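Local coordinates for CIP1 (Hypocrea jecorina, PDB 3ZYP), which binds calcium through a beta-sandwich jelly-roll core domain and, as a cellulose-induced, CBM-containing fungal protein, probably acts on or binds plant cell-wall carbohydrate, at residues D5-W10 with S37-M42; A71-T77 with N201-D207; F138-E142 with T153-G157. The contacts are given in a common frame with arbitrary orientation. Where two conformers were deposited one is given. Numbering follows the deposited sequence.

Contact 1: D5-W10 with S37-M42; sequences DFESGW and SGSNSM. With CA (calcium ion), chain C.
This is the calcium site of the jelly-roll core, where a loop near the N-terminus meets the lead-in to strand 41-45. The ion takes Asp5 O, Glu7 OE2, Ser37 O, Ser37 OG and Asn40 O, each at 2.4 Å, and the carboxylate of Asp206 completes the shell; Ser37 OG is also hydrogen-bonded to Asp207 OD1. Build Phe6 with positive phi (61/15) and a type I turn from Phe6 to Gly9, closed by Gly9 N to Phe6 O at 3.1 Å. An Asx turn overlaps its start: Asp5 OD1 (chi1 p) accepts Glu7 N at 2.9 Å. Glu7 curls back (m, m) to serve metal and protein alike, OE1 receiving Ser39 N at 2.8 Å and OE2 receiving Asn40 N at 3.0 Å. Gly38 sits at phi 54, where a CB would run into Glu7 OE1. Asn40, chi1 m, gives ND2 to Phe6 O at 2.9 Å, tying the turn to the residue just before the strand. Met42 (m, m, m) makes CH-pi and Met-aromatic contacts with two rings: its CG is 3.5 Å from the Phe6 ring centroid and its CE 3.4 Å from that of the Trp10 five-membered ring, almost on the normal.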
loop_
_atom_site.group_PDB
_atom_site.type_symbol
_atom_site.label_atom_id
_atom_site.label_comp_id
_atom_site.label_asym_id
_atom_site.label_seq_id
_atom_site.Cartn_x
_atom_site.Cartn_y
_atom_site.Cartn_z
ATOM N N ASP A 5 13.546 4.017 -10.139
ATOM C CA ASP A 5 12.783 4.873 -11.074
ATOM C C ASP A 5 12.290 4.131 -12.316
ATOM O O ASP A 5 11.619 4.699 -13.165
ATOM C CB ASP A 5 13.547 6.164 -11.471
ATOM C CG ASP A 5 14.846 5.895 -12.251
ATOM O OD1 ASP A 5 15.093 4.754 -12.707
ATOM O OD2 ASP A 5 15.639 6.873 -12.414
ATOM N N PHE A 6 12.642 2.844 -12.405
ATOM C CA PHE A 6 12.288 1.962 -13.552
ATOM C C PHE A 6 12.825 2.408 -14.908
ATOM O O PHE A 6 12.416 1.897 -15.946
ATOM C CB PHE A 6 10.782 1.623 -13.556
ATOM C CG PHE A 6 10.372 0.963 -12.288
ATOM C CD1 PHE A 6 10.752 -0.352 -12.037
ATOM C CD2 PHE A 6 9.757 1.698 -11.276
ATOM C CE1 PHE A 6 10.473 -0.968 -10.826
ATOM C CE2 PHE A 6 9.439 1.088 -10.051
ATOM C CZ PHE A 6 9.821 -0.245 -9.818
ATOM N N GLU A 7 13.779 3.329 -14.873
ATOM C CA GLU A 7 14.293 3.858 -16.113
ATOM C C GLU A 7 15.294 2.926 -16.772
ATOM O O GLU A 7 15.621 3.128 -17.946
ATOM C CB GLU A 7 14.808 5.285 -15.919
ATOM C CG GLU A 7 13.668 6.282 -15.614
ATOM C CD GLU A 7 12.474 6.126 -16.560
ATOM O OE1 GLU A 7 12.652 6.328 -17.785
ATOM O OE2 GLU A 7 11.351 5.797 -16.075
ATOM N N SER A 8 15.737 1.903 -16.042
ATOM C CA SER A 8 16.555 0.829 -16.626
ATOM C C SER A 8 15.713 -0.425 -16.850
ATOM O O SER A 8 16.239 -1.500 -17.159
ATOM C CB SER A 8 17.758 0.505 -15.735
ATOM O OG SER A 8 18.622 1.619 -15.596
ATOM N N GLY A 9 14.399 -0.295 -16.704
ATOM C CA GLY A 9 13.493 -1.404 -16.926
ATOM C C GLY A 9 13.062 -2.094 -15.658
ATOM O O GLY A 9 13.201 -1.549 -14.557
ATOM N N TRP A 10 12.518 -3.290 -15.835
ATOM C CA TRP A 10 12.054 -4.148 -14.743
ATOM C C TRP A 10 13.069 -5.248 -14.507
ATOM O O TRP A 10 13.181 -6.167 -15.323
ATOM C CB TRP A 10 10.678 -4.741 -15.061
ATOM C CG TRP A 10 10.149 -5.720 -14.054
ATOM C CD1 TRP A 10 10.467 -5.809 -12.721
ATOM C CD2 TRP A 10 9.157 -6.733 -14.297
ATOM N NE1 TRP A 10 9.745 -6.824 -12.129
ATOM C CE2 TRP A 10 8.936 -7.407 -13.068
ATOM C CE3 TRP A 10 8.450 -7.150 -15.437
ATOM C CZ2 TRP A 10 8.022 -8.468 -12.945
ATOM C CZ3 TRP A 10 7.537 -8.205 -15.312
ATOM C CH2 TRP A 10 7.332 -8.846 -14.070
ATOM N N SER A 37 8.442 9.508 -13.307
ATOM C CA SER A 37 9.772 9.814 -13.854
ATOM C C SER A 37 9.983 9.216 -15.243
ATOM O O SER A 37 9.669 8.053 -15.500
ATOM C CB SER A 37 10.873 9.306 -12.931
ATOM O OG SER A 37 10.822 7.873 -12.826
ATOM N N GLY A 38 10.572 10.005 -16.134
ATOM C CA GLY A 38 11.010 9.486 -17.422
ATOM C C GLY A 38 9.956 8.778 -18.226
ATOM O O GLY A 38 8.831 9.266 -18.389
ATOM N N SER A 39 10.334 7.614 -18.751
ATOM C CA SER A 39 9.515 6.895 -19.710
ATOM C C SER A 39 8.702 5.751 -19.124
ATOM O O SER A 39 7.667 5.392 -19.689
ATOM C CB SER A 39 10.399 6.322 -20.816
ATOM O OG SER A 39 10.945 7.364 -21.620
ATOM N N ASN A 40 9.190 5.145 -18.038
ATOM C CA ASN A 40 8.659 3.839 -17.605
ATOM C C ASN A 40 8.099 3.826 -16.181
ATOM O O ASN A 40 8.609 4.487 -15.301
ATOM C CB ASN A 40 9.739 2.749 -17.635
ATOM C CG ASN A 40 10.562 2.750 -18.900
ATOM O OD1 ASN A 40 10.049 2.964 -20.000
ATOM N ND2 ASN A 40 11.835 2.434 -18.746
ATOM N N SER A 41 7.095 2.987 -15.958
ATOM C CA SER A 41 6.627 2.629 -14.620
ATOM C C SER A 41 6.246 1.161 -14.649
ATOM O O SER A 41 6.257 0.532 -15.716
ATOM C CB SER A 41 5.434 3.507 -14.210
ATOM O OG SER A 41 4.323 3.314 -15.063
ATOM N N MET A 42 5.866 0.615 -13.498
ATOM C CA MET A 42 5.370 -0.750 -13.391
ATOM C C MET A 42 3.854 -0.765 -13.413
ATOM O O MET A 42 3.237 -0.075 -12.610
ATOM C CB MET A 42 5.852 -1.363 -12.081
ATOM C CG MET A 42 7.362 -1.557 -12.005
ATOM S SD MET A 42 7.979 -2.755 -13.195
ATOM C CE MET A 42 7.298 -4.240 -12.473
HETATM CA CA CA C . 9.946 6.062 -14.128
#

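Contact 2: A71-T77 with N201-D207; sequences AWIRLQT and NTVWFDD. With CA (calcium ion), chain C; PEG (di(hydroxyethyl)ether), chain K; PEG (di(hydroxyethyl)ether), chain L; PEG (di(hydroxyethyl)ether), chain J.
Two neighbouring antiparallel strands of the larger jelly-roll sheet meet here, although 123 residues lie between segments 71-77 and 201-207. The axes of 71-75 and 202-206 approach to 4.7 Å at 158°. Trp72-Asp206 and Arg74-Trp204 are hydrogen-bonded pairs, with all four N-to-O bonds at 2.9 Å; Ile73-Phe205 and Leu75-Val203 are non-hydrogen-bonded. Gln76 N to Thr202 O at 3.0 Å continues the register. Ile73, Leu75, Val203 and Phe205 share one face, with Ile73 CG2 3.5 Å from Val203 CG2, and Phe205 meets Phe191 of the other sheet. On the other face an all-trans Arg74 reaches over Trp204 (chi1 m), at most a weak cation-pi attraction, and its guanidinium binds two PEG molecules, probably from the crystallisation liquor. Asp206, chi1 t, holds calcium with both OD1 and OD2 at 2.5 Å, and OD2 also accepts the His36 backbone N; the chain turns a corner at Asp207 (56/55). Asn201 pairs with the Thr77 backbone: OD1 accepts Thr77 N and ND2 donates to Thr77 O, both at 2.9 Å.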
loop_
_atom_site.group_PDB
_atom_site.type_symbol
_atom_site.label_atom_id
_atom_site.label_comp_id
_atom_site.label_asym_id
_atom_site.label_seq_id
_atom_site.Cartn_x
_atom_site.Cartn_y
_atom_site.Cartn_z
ATOM N N ALA A 71 5.995 5.783 -2.844
ATOM C CA ALA A 71 5.756 5.396 -4.213
ATOM C C ALA A 71 4.865 6.418 -4.886
ATOM O O ALA A 71 3.896 6.931 -4.284
ATOM C CB ALA A 71 5.123 4.012 -4.297
ATOM N N TRP A 72 5.163 6.690 -6.141
ATOM C CA TRP A 72 4.239 7.438 -6.981
ATOM C C TRP A 72 3.286 6.449 -7.621
ATOM O O TRP A 72 3.718 5.497 -8.272
ATOM C CB TRP A 72 5.012 8.264 -7.995
ATOM C CG TRP A 72 5.666 9.507 -7.397
ATOM C CD1 TRP A 72 6.893 9.593 -6.763
ATOM C CD2 TRP A 72 5.130 10.834 -7.401
ATOM N NE1 TRP A 72 7.153 10.899 -6.395
ATOM C CE2 TRP A 72 6.084 11.679 -6.772
ATOM C CE3 TRP A 72 3.942 11.395 -7.891
ATOM C CZ2 TRP A 72 5.877 13.059 -6.623
ATOM C CZ3 TRP A 72 3.739 12.755 -7.738
ATOM C CH2 TRP A 72 4.699 13.568 -7.103
ATOM N N ILE A 73 1.993 6.656 -7.395
ATOM C CA ILE A 73 0.956 5.680 -7.716
ATOM C C ILE A 73 -0.109 6.292 -8.601
ATOM O O ILE A 73 -0.634 7.372 -8.294
ATOM C CB ILE A 73 0.287 5.090 -6.444
ATOM C CG1 ILE A 73 1.340 4.446 -5.532
ATOM C CG2 ILE A 73 -0.838 4.088 -6.803
ATOM C CD1 ILE A 73 0.752 3.873 -4.234
ATOM N N ARG A 74 -0.423 5.629 -9.709
ATOM C CA ARG A 74 -1.529 6.060 -10.569
ATOM C C ARG A 74 -2.593 4.975 -10.570
ATOM O O ARG A 74 -2.305 3.797 -10.809
ATOM C CB ARG A 74 -1.034 6.338 -12.000
ATOM C CG ARG A 74 -2.158 6.767 -12.951
ATOM C CD ARG A 74 -1.654 7.097 -14.362
ATOM N NE ARG A 74 -2.778 7.198 -15.305
ATOM C CZ ARG A 74 -2.736 7.803 -16.491
ATOM N NH1 ARG A 74 -1.645 8.428 -16.909
ATOM N NH2 ARG A 74 -3.823 7.819 -17.250
ATOM N N LEU A 75 -3.826 5.374 -10.295
ATOM C CA LEU A 75 -4.942 4.447 -10.230
ATOM C C LEU A 75 -5.859 4.694 -11.426
ATOM O O LEU A 75 -6.200 5.836 -11.711
ATOM C CB LEU A 75 -5.695 4.683 -8.923
ATOM C CG LEU A 75 -6.903 3.806 -8.633
ATOM C CD1 LEU A 75 -6.458 2.376 -8.435
ATOM C CD2 LEU A 75 -7.613 4.370 -7.397
ATOM N N GLN A 76 -6.270 3.631 -12.111
ATOM C CA GLN A 76 -7.141 3.802 -13.283
ATOM C C GLN A 76 -8.589 4.160 -12.932
ATOM O O GLN A 76 -9.094 5.188 -13.383
ATOM C CB GLN A 76 -7.078 2.575 -14.194
ATOM C CG GLN A 76 -7.939 2.708 -15.452
ATOM C CD GLN A 76 -7.595 1.696 -16.505
ATOM O OE1 GLN A 76 -6.832 1.981 -17.429
ATOM N NE2 GLN A 76 -8.156 0.507 -16.378
ATOM N N THR A 77 -9.235 3.309 -12.150
ATOM C CA THR A 77 -10.659 3.461 -11.802
ATOM C C THR A 77 -10.809 3.839 -10.327
ATOM O O THR A 77 -10.058 3.348 -9.488
ATOM C CB THR A 77 -11.418 2.144 -12.097
ATOM O OG1 THR A 77 -11.289 1.822 -13.488
ATOM C CG2 THR A 77 -12.896 2.292 -11.784
ATOM N N ASN A 201 -8.869 -3.559 -11.365
ATOM C CA ASN A 201 -8.345 -2.224 -11.542
ATOM C C ASN A 201 -6.971 -2.376 -12.137
ATOM O O ASN A 201 -6.430 -3.487 -12.225
ATOM C CB ASN A 201 -8.301 -1.457 -10.206
ATOM C CG ASN A 201 -8.615 0.036 -10.360
ATOM O OD1 ASN A 201 -8.260 0.668 -11.360
ATOM N ND2 ASN A 201 -9.277 0.606 -9.347
ATOM N N THR A 202 -6.431 -1.250 -12.570
ATOM C CA THR A 202 -5.070 -1.156 -13.056
ATOM C C THR A 202 -4.401 -0.112 -12.188
ATOM O O THR A 202 -4.953 0.954 -11.951
ATOM C CB THR A 202 -5.010 -0.751 -14.538
ATOM O OG1 THR A 202 -5.605 -1.790 -15.325
ATOM C CG2 THR A 202 -3.574 -0.576 -14.998
ATOM N N VAL A 203 -3.222 -0.452 -11.691
ATOM C CA VAL A 203 -2.450 0.473 -10.879
ATOM C C VAL A 203 -1.021 0.516 -11.399
ATOM O O VAL A 203 -0.435 -0.515 -11.705
ATOM C CB VAL A 203 -2.516 0.102 -9.364
ATOM C CG1 VAL A 203 -2.078 -1.331 -9.088
ATOM C CG2 VAL A 203 -1.780 1.142 -8.497
ATOM N N TRP A 204 -0.486 1.719 -11.537
ATOM C CA TRP A 204 0.911 1.901 -11.903
ATOM C C TRP A 204 1.709 2.419 -10.716
ATOM O O TRP A 204 1.234 3.263 -9.948
ATOM C CB TRP A 204 1.084 2.912 -13.026
ATOM C CG TRP A 204 0.521 2.560 -14.373
ATOM C CD1 TRP A 204 1.215 2.075 -15.451
ATOM C CD2 TRP A 204 -0.838 2.752 -14.824
ATOM N NE1 TRP A 204 0.368 1.919 -16.534
ATOM C CE2 TRP A 204 -0.889 2.342 -16.182
ATOM C CE3 TRP A 204 -2.007 3.234 -14.214
ATOM C CZ2 TRP A 204 -2.075 2.383 -16.946
ATOM C CZ3 TRP A 204 -3.205 3.285 -14.991
ATOM C CH2 TRP A 204 -3.212 2.856 -16.340
ATOM N N PHE A 205 2.943 1.960 -10.603
ATOM C CA PHE A 205 3.857 2.357 -9.546
ATOM C C PHE A 205 5.145 2.809 -10.207
ATOM O O PHE A 205 5.664 2.146 -11.109
ATOM C CB PHE A 205 4.170 1.174 -8.597
ATOM C CG PHE A 205 2.970 0.567 -7.954
ATOM C CD1 PHE A 205 2.268 -0.457 -8.597
ATOM C CD2 PHE A 205 2.531 1.009 -6.711
ATOM C CE1 PHE A 205 1.159 -1.032 -8.010
ATOM C CE2 PHE A 205 1.417 0.426 -6.112
ATOM C CZ PHE A 205 0.731 -0.590 -6.764
ATOM N N ASP A 206 5.656 3.941 -9.744
ATOM C CA ASP A 206 6.923 4.483 -10.213
ATOM C C ASP A 206 7.649 5.087 -9.025
ATOM O O ASP A 206 7.039 5.400 -7.995
ATOM C CB ASP A 206 6.664 5.574 -11.265
ATOM C CG ASP A 206 7.840 5.798 -12.206
ATOM O OD1 ASP A 206 8.905 5.171 -12.038
ATOM O OD2 ASP A 206 7.677 6.580 -13.159
ATOM N N ASP A 207 8.967 5.211 -9.148
ATOM C CA ASP A 207 9.767 5.994 -8.197
ATOM C C ASP A 207 9.569 5.525 -6.770
ATOM O O ASP A 207 9.201 6.288 -5.873
ATOM C CB ASP A 207 9.474 7.480 -8.402
ATOM C CG ASP A 207 9.705 7.874 -9.825
ATOM O OD1 ASP A 207 10.798 7.545 -10.334
ATOM O OD2 ASP A 207 8.786 8.429 -10.450
HETATM CA CA CA C . 9.946 6.062 -14.128
HETATM C C1 PEG K . -2.039 10.168 -20.224
HETATM O O1 PEG K . -1.397 8.945 -19.844
HETATM C C2 PEG K . -3.492 10.136 -19.774
HETATM O O2 PEG K . -4.024 8.833 -20.002
HETATM C C1 PEG L . -5.226 -1.378 -19.266
HETATM O O1 PEG L . -5.608 -1.954 -18.016
HETATM C C2 PEG L . -4.777 0.065 -19.059
HETATM O O2 PEG L . -5.729 0.948 -19.653
HETATM C C1 PEG J . 0.608 11.049 -15.940
HETATM O O1 PEG J . 0.407 9.648 -15.962
HETATM C C2 PEG J . 0.007 11.593 -14.658
HETATM O O2 PEG J . 1.022 11.908 -13.714
#

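Contact 3: F138-E142 with T153-G157; sequences FQCFE and TWLNG. With NAG (2-acetamido-2-deoxy-beta-D-glucopyranose), chain B; PEG (di(hydroxyethyl)ether), chain J.
Backbone hydrogen bonds define a beta hairpin, its strand axes 4.9 Å apart and nearly antiparallel at 173°. Glu142 and Trp154 form a hydrogen-bonded pair, with Glu142 N to Trp154 O at 3.0 Å and Trp154 N to Glu142 O at 2.8 Å; Phe141 and Leu155 are the non-hydrogen-bonded pair beside it. At Asn156 (54/31) the strand gives way to a turn. Asn156 N still reaches Cys140 O at 2.8 Å, but its side-chain OD1 accepts Cys140 N at 3.0 Å, taking a place a strand carbonyl would fill. A water joins Cys140 O and Gly157 N, 2.9 Å from each.

Among the side chains, Phe141 (chi1 t) brings CE1 to 3.4 Å from Thr153 CG2, while Gln139 CB lies 3.8 Å from Leu155 CD1. On the face of Glu142 and Trp154, Glu142 CG is 3.8 Å from Trp154 CE3.

The N-glycan is linked from Asn156 ND2 to NAG C1 at 1.4 Å. Gln139 (chi1 and chi2 m) lies along the sugar, NE2 donating to NAG O4 at 2.9 Å, and NAG O6 donates a very short hydrogen bond, 2.4 Å, to Phe138 O, so the sugar lies against the start of the strand.

Arg214 salt-bridges Glu142 and makes a cation-pi contact with Trp154. Strand 139-145 pairs on its other edge with strand 67-75, and strand 151-155 continues the sheet to 158-159.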
loop_
_atom_site.group_PDB
_atom_site.type_symbol
_atom_site.label_atom_id
_atom_site.label_comp_id
_atom_site.label_asym_id
_atom_site.label_seq_id
_atom_site.Cartn_x
_atom_site.Cartn_y
_atom_site.Cartn_z
ATOM N N PHE A 138 -0.303 10.324 -11.505
ATOM C CA PHE A 138 0.529 9.811 -10.417
ATOM C C PHE A 138 0.441 10.702 -9.186
ATOM O O PHE A 138 0.563 11.934 -9.263
ATOM C CB PHE A 138 1.987 9.662 -10.851
ATOM C CG PHE A 138 2.240 8.444 -11.701
ATOM C CD1 PHE A 138 2.101 8.506 -13.088
ATOM C CD2 PHE A 138 2.612 7.230 -11.111
ATOM C CE1 PHE A 138 2.332 7.372 -13.880
ATOM C CE2 PHE A 138 2.839 6.095 -11.876
ATOM C CZ PHE A 138 2.709 6.166 -13.289
ATOM N N GLN A 139 0.220 10.040 -8.058
ATOM C CA GLN A 139 0.078 10.672 -6.736
ATOM C C GLN A 139 1.265 10.248 -5.888
ATOM O O GLN A 139 1.668 9.096 -5.935
ATOM C CB GLN A 139 -1.175 10.152 -6.022
ATOM C CG GLN A 139 -2.448 10.121 -6.856
ATOM C CD GLN A 139 -2.923 11.495 -7.202
ATOM O OE1 GLN A 139 -3.047 12.347 -6.330
ATOM N NE2 GLN A 139 -3.186 11.735 -8.488
ATOM N N CYS A 140 1.787 11.128 -5.048
ATOM C CA CYS A 140 2.905 10.752 -4.196
ATOM C C CYS A 140 2.416 10.191 -2.879
ATOM O O CYS A 140 1.912 10.915 -2.036
ATOM C CB CYS A 140 3.808 11.952 -3.958
ATOM S SG CYS A 140 5.299 11.493 -3.017
ATOM N N PHE A 141 2.570 8.898 -2.688
ATOM C CA PHE A 141 2.081 8.231 -1.492
ATOM C C PHE A 141 3.264 7.819 -0.640
ATOM O O PHE A 141 4.182 7.153 -1.116
ATOM C CB PHE A 141 1.251 6.983 -1.869
ATOM C CG PHE A 141 0.593 6.299 -0.687
ATOM C CD1 PHE A 141 -0.389 6.950 0.059
ATOM C CD2 PHE A 141 0.953 5.001 -0.325
ATOM C CE1 PHE A 141 -1.019 6.306 1.138
ATOM C CE2 PHE A 141 0.338 4.360 0.763
ATOM C CZ PHE A 141 -0.640 5.013 1.497
ATOM N N GLU A 142 3.243 8.226 0.621
ATOM C CA GLU A 142 4.300 7.841 1.542
ATOM C C GLU A 142 3.750 7.402 2.888
ATOM O O GLU A 142 2.698 7.865 3.350
ATOM C CB GLU A 142 5.380 8.934 1.696
ATOM C CG GLU A 142 6.496 8.519 2.675
ATOM C CD GLU A 142 7.758 9.343 2.613
ATOM O OE1 GLU A 142 7.707 10.490 2.131
ATOM O OE2 GLU A 142 8.799 8.829 3.072
ATOM N N THR A 153 1.060 8.593 7.518
ATOM C CA THR A 153 0.745 8.442 6.092
ATOM C C THR A 153 0.557 9.828 5.487
ATOM O O THR A 153 -0.076 10.698 6.104
ATOM C CB THR A 153 -0.530 7.622 5.881
ATOM O OG1 THR A 153 -0.526 6.463 6.737
ATOM C CG2 THR A 153 -0.666 7.164 4.449
ATOM N N TRP A 154 1.148 10.051 4.309
ATOM C CA TRP A 154 1.029 11.300 3.579
ATOM C C TRP A 154 0.610 11.036 2.141
ATOM O O TRP A 154 1.040 10.051 1.515
ATOM C CB TRP A 154 2.366 12.040 3.531
ATOM C CG TRP A 154 3.020 12.352 4.848
ATOM C CD1 TRP A 154 2.923 13.535 5.546
ATOM C CD2 TRP A 154 3.915 11.516 5.602
ATOM N NE1 TRP A 154 3.677 13.467 6.681
ATOM C CE2 TRP A 154 4.306 12.253 6.745
ATOM C CE3 TRP A 154 4.434 10.224 5.419
ATOM C CZ2 TRP A 154 5.184 11.735 7.713
ATOM C CZ3 TRP A 154 5.305 9.712 6.371
ATOM C CH2 TRP A 154 5.674 10.469 7.511
ATOM N N LEU A 155 -0.199 11.927 1.591
ATOM C CA LEU A 155 -0.531 11.930 0.172
ATOM C C LEU A 155 -0.204 13.320 -0.366
ATOM O O LEU A 155 -0.708 14.324 0.154
ATOM C CB LEU A 155 -1.996 11.555 -0.057
ATOM C CG LEU A 155 -2.479 11.465 -1.505
ATOM C CD1 LEU A 155 -1.752 10.389 -2.313
ATOM C CD2 LEU A 155 -3.961 11.160 -1.457
ATOM N N ASN A 156 0.644 13.384 -1.392
ATOM C CA ASN A 156 1.150 14.647 -1.954
ATOM C C ASN A 156 1.790 15.560 -0.888
ATOM O O ASN A 156 1.762 16.789 -1.004
ATOM C CB ASN A 156 0.070 15.402 -2.763
ATOM C CG ASN A 156 -0.333 14.688 -4.068
ATOM O OD1 ASN A 156 0.198 13.632 -4.427
ATOM N ND2 ASN A 156 -1.277 15.286 -4.778
ATOM N N GLY A 157 2.374 14.946 0.139
ATOM C CA GLY A 157 3.012 15.677 1.226
ATOM C C GLY A 157 2.121 16.001 2.408
ATOM O O GLY A 157 2.631 16.378 3.450
HETATM C C1 NAG B . -1.836 14.811 -6.021
HETATM C C2 NAG B . -3.300 15.255 -6.082
HETATM C C3 NAG B . -3.935 14.827 -7.401
HETATM C C4 NAG B . -3.036 15.086 -8.609
HETATM C C5 NAG B . -1.588 14.648 -8.347
HETATM C C6 NAG B . -0.622 14.974 -9.495
HETATM C C7 NAG B . -4.939 15.331 -4.304
HETATM C C8 NAG B . -5.671 14.597 -3.224
HETATM N N2 NAG B . -4.056 14.632 -5.011
HETATM O O3 NAG B . -5.207 15.424 -7.585
HETATM O O4 NAG B . -3.620 14.382 -9.680
HETATM O O5 NAG B . -1.154 15.290 -7.161
HETATM O O6 NAG B . 0.641 14.374 -9.302
HETATM O O7 NAG B . -5.167 16.520 -4.503
HETATM C C1 PEG J . 0.608 11.049 -15.940
HETATM O O1 PEG J . 0.407 9.648 -15.962
HETATM C C2 PEG J . 0.007 11.593 -14.658
HETATM O O2 PEG J . 1.022 11.908 -13.714
HETATM O O HOH W 1 3.278 12.234 0.159
#

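All three contacts reach one antiparallel sheet of the jelly roll, in the order 41-45, 202-211, 67-75, 139-145, 151-155. Contact 2 lies in the middle, its centre about 13 Å from that of contact 1 and 12 Å from that of contact 3; those two are about 19 Å apart. Along the chain contact 1 closes first, and contact 3 is nested within the long excursion closed by contact 2. Met42 N to Phe205 O (2.8 Å) joins contacts 1 and 2, which also share the calcium. Ile73 O to Gln139 N (2.8 Å) carries the sheet into contact 3. Metal site and glycan thus sit beside different strands of the same sheet.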